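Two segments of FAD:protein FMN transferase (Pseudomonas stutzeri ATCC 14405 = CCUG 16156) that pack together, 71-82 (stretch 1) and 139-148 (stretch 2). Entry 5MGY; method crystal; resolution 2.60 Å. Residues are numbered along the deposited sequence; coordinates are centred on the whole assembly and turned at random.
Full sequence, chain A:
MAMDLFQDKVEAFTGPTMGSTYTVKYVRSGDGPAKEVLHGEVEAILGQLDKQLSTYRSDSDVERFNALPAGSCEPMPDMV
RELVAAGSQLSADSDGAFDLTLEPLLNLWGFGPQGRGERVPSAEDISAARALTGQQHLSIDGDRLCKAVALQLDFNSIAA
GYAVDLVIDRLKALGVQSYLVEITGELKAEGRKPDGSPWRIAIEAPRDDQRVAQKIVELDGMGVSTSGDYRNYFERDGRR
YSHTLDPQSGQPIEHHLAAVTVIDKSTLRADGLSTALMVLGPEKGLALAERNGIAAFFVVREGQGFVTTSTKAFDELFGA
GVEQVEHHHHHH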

# COMPACT_ATOMS: atom_id res chain seq x y z
N GLY A 71 24.32 -13.89 -4.34
CA GLY A 71 24.78 -14.24 -5.69
C GLY A 71 23.80 -14.96 -6.59
O GLY A 71 24.11 -15.10 -7.76
N SER A 72 22.64 -15.36 -6.09
CA SER A 72 21.67 -16.11 -6.88
C SER A 72 20.93 -15.25 -7.89
O SER A 72 20.59 -14.13 -7.58
CB SER A 72 20.65 -16.77 -5.98
OG SER A 72 21.26 -17.84 -5.28
N CYS A 73 20.77 -15.77 -9.12
CA CYS A 73 19.72 -15.43 -10.09
C CYS A 73 18.75 -16.62 -10.15
O CYS A 73 19.15 -17.76 -10.21
CB CYS A 73 20.29 -15.14 -11.48
SG CYS A 73 21.26 -13.60 -11.53
N GLU A 74 17.47 -16.32 -10.10
CA GLU A 74 16.43 -17.31 -10.02
C GLU A 74 15.25 -16.87 -10.87
O GLU A 74 14.81 -15.71 -10.75
CB GLU A 74 16.01 -17.45 -8.60
CG GLU A 74 14.87 -18.42 -8.38
CD GLU A 74 15.29 -19.90 -8.36
OE1 GLU A 74 16.48 -20.21 -8.60
OE2 GLU A 74 14.43 -20.77 -8.05
N PRO A 75 14.72 -17.77 -11.74
CA PRO A 75 13.53 -17.34 -12.52
C PRO A 75 12.33 -17.00 -11.61
O PRO A 75 12.14 -17.64 -10.56
CB PRO A 75 13.25 -18.54 -13.43
CG PRO A 75 14.47 -19.37 -13.39
CD PRO A 75 15.09 -19.15 -12.05
N MET A 76 11.59 -15.96 -11.98
CA MET A 76 10.43 -15.49 -11.17
C MET A 76 9.28 -15.10 -12.06
O MET A 76 9.46 -14.61 -13.20
CB MET A 76 10.77 -14.26 -10.29
CG MET A 76 11.83 -14.47 -9.23
SD MET A 76 11.37 -15.66 -7.99
CE MET A 76 10.22 -14.69 -7.08
N PRO A 77 8.08 -15.22 -11.51
CA PRO A 77 6.95 -14.85 -12.35
C PRO A 77 6.81 -13.33 -12.65
O PRO A 77 7.51 -12.48 -12.07
CB PRO A 77 5.76 -15.38 -11.57
CG PRO A 77 6.24 -15.90 -10.28
CD PRO A 77 7.68 -15.59 -10.15
N ASP A 78 5.91 -13.02 -13.58
CA ASP A 78 5.64 -11.64 -14.04
C ASP A 78 5.34 -10.64 -12.93
O ASP A 78 5.98 -9.60 -12.88
CB ASP A 78 4.49 -11.67 -15.08
CG ASP A 78 4.95 -12.23 -16.47
OD1 ASP A 78 6.18 -12.42 -16.76
OD2 ASP A 78 4.03 -12.45 -17.30
N MET A 79 4.39 -10.99 -12.05
CA MET A 79 4.00 -10.15 -10.93
C MET A 79 5.18 -9.67 -10.14
O MET A 79 5.24 -8.49 -9.78
CB MET A 79 3.13 -10.86 -9.92
CG MET A 79 1.68 -10.78 -10.23
SD MET A 79 0.76 -11.54 -8.89
CE MET A 79 -0.82 -11.76 -9.79
N VAL A 80 6.07 -10.61 -9.78
CA VAL A 80 7.14 -10.32 -8.84
C VAL A 80 8.07 -9.32 -9.49
O VAL A 80 8.52 -8.37 -8.85
CB VAL A 80 7.88 -11.57 -8.42
CG1 VAL A 80 9.13 -11.21 -7.64
CG2 VAL A 80 6.99 -12.45 -7.59
N ARG A 81 8.32 -9.52 -10.78
CA ARG A 81 9.19 -8.65 -11.55
C ARG A 81 8.52 -7.34 -11.86
O ARG A 81 9.18 -6.32 -11.82
CB ARG A 81 9.69 -9.33 -12.83
CG ARG A 81 10.88 -10.20 -12.50
CD ARG A 81 11.41 -11.11 -13.62
NE ARG A 81 10.40 -12.07 -14.10
CZ ARG A 81 9.59 -11.86 -15.14
NH1 ARG A 81 9.64 -10.70 -15.84
NH2 ARG A 81 8.71 -12.81 -15.49
N GLU A 82 7.22 -7.34 -12.14
CA GLU A 82 6.51 -6.09 -12.27
C GLU A 82 6.66 -5.27 -10.94
O GLU A 82 7.00 -4.10 -10.96
CB GLU A 82 5.01 -6.32 -12.64
CG GLU A 82 4.31 -5.09 -13.25
CD GLU A 82 2.78 -5.15 -13.30
OE1 GLU A 82 2.10 -4.07 -13.37
OE2 GLU A 82 2.27 -6.30 -13.30
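Stretch 2, residues 139-148: SIDGDRLCKA

Antiparallel pairing of short strands sets the register through the backbone, and side chains on its faces add further contacts; this segment of the FMN transferase is a compact example. Stretch 2 is a hairpin: strand 139-141 passes through a type II' turn from D141 to R144, with G142 at positive phi, into strand 144-147, which runs against strand 73-75 at 155° with the axes 4.4 Å apart at closest approach. L145, the residue of stretch 2 most covered by stretch 1, pairs with E74 in both directions, E74 N to L145 O at 3.1 Å and L145 N to E74 O at 3.0 Å. The ladder continues from K147 N to S72 O at 2.8 Å and from M76 N to D143 O at 3.0 Å. The L145 side chain is buried, its CB 3.8 Å from M76 CG and its CD1 3.9 Å from V80 CG1, so it joins strand to helix. At the next pair, C73 and C146 point to the same face and close a disulfide, SG to SG 2.1 Å. R81 reaches back from the helix, its CG 4.1 Å from I140 CG1, and one face of its guanidinium lies over D143 CA. That group is held within stretch 1, where R81 NE donates to M76 O at 2.9 Å and R81 NH2 forms a salt bridge with D78 OD1 at 2.9 Å.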

# COMPACT_ATOMS: atom_id res chain seq x y z
N SER A 139 18.25 -6.97 -8.80
CA SER A 139 18.19 -6.63 -10.23
C SER A 139 17.40 -7.66 -11.03
O SER A 139 17.19 -8.82 -10.61
CB SER A 139 19.58 -6.46 -10.81
OG SER A 139 20.37 -7.62 -10.63
N ILE A 140 16.93 -7.23 -12.19
CA ILE A 140 16.08 -8.06 -13.05
C ILE A 140 16.90 -8.39 -14.27
O ILE A 140 17.53 -7.54 -14.84
CB ILE A 140 14.82 -7.31 -13.46
CG1 ILE A 140 13.80 -7.37 -12.36
CG2 ILE A 140 14.21 -7.89 -14.70
CD1 ILE A 140 12.78 -6.25 -12.46
N ASP A 141 16.88 -9.64 -14.68
CA ASP A 141 17.65 -10.06 -15.85
C ASP A 141 16.78 -11.01 -16.63
O ASP A 141 16.58 -12.17 -16.24
CB ASP A 141 18.92 -10.74 -15.45
CG ASP A 141 19.83 -10.92 -16.60
OD1 ASP A 141 20.70 -10.07 -16.76
OD2 ASP A 141 19.70 -11.89 -17.34
N GLY A 142 16.21 -10.50 -17.70
CA GLY A 142 15.27 -11.26 -18.44
C GLY A 142 14.15 -11.63 -17.52
O GLY A 142 13.55 -10.74 -16.93
N ASP A 143 13.89 -12.91 -17.37
CA ASP A 143 12.83 -13.40 -16.54
C ASP A 143 13.39 -13.81 -15.18
O ASP A 143 12.70 -14.49 -14.40
CB ASP A 143 12.12 -14.56 -17.23
CG ASP A 143 13.08 -15.83 -17.47
OD1 ASP A 143 14.24 -15.67 -18.00
OD2 ASP A 143 12.66 -16.98 -17.12
N ARG A 144 14.65 -13.45 -14.89
CA ARG A 144 15.26 -13.79 -13.59
C ARG A 144 15.33 -12.56 -12.67
O ARG A 144 15.44 -11.45 -13.18
CB ARG A 144 16.65 -14.38 -13.79
CG ARG A 144 16.67 -15.74 -14.50
CD ARG A 144 17.69 -15.83 -15.62
NE ARG A 144 19.06 -16.12 -15.14
CZ ARG A 144 20.13 -15.30 -15.25
NH1 ARG A 144 20.04 -14.11 -15.85
NH2 ARG A 144 21.32 -15.70 -14.76
N LEU A 145 15.21 -12.79 -11.35
CA LEU A 145 15.52 -11.80 -10.33
C LEU A 145 16.84 -12.17 -9.76
O LEU A 145 17.00 -13.30 -9.38
CB LEU A 145 14.59 -11.89 -9.15
CG LEU A 145 13.46 -10.95 -8.85
CD1 LEU A 145 13.05 -11.09 -7.41
CD2 LEU A 145 13.90 -9.54 -9.18
N CYS A 146 17.74 -11.21 -9.59
CA CYS A 146 19.05 -11.48 -9.06
C CYS A 146 19.26 -10.79 -7.74
O CYS A 146 18.72 -9.70 -7.50
CB CYS A 146 20.10 -11.08 -10.05
SG CYS A 146 19.83 -12.02 -11.56
N LYS A 147 20.03 -11.43 -6.87
CA LYS A 147 20.38 -10.81 -5.63
C LYS A 147 21.85 -10.92 -5.32
O LYS A 147 22.39 -12.03 -5.30
CB LYS A 147 19.53 -11.36 -4.49
CG LYS A 147 19.76 -12.79 -4.09
CD LYS A 147 18.53 -13.25 -3.36
CE LYS A 147 18.83 -14.14 -2.20
NZ LYS A 147 17.60 -14.49 -1.47
N ALA A 148 22.49 -9.77 -5.05
CA ALA A 148 23.91 -9.70 -4.75
C ALA A 148 24.28 -9.96 -3.29
O ALA A 148 25.43 -10.26 -3.01
CB ALA A 148 24.45 -8.40 -5.17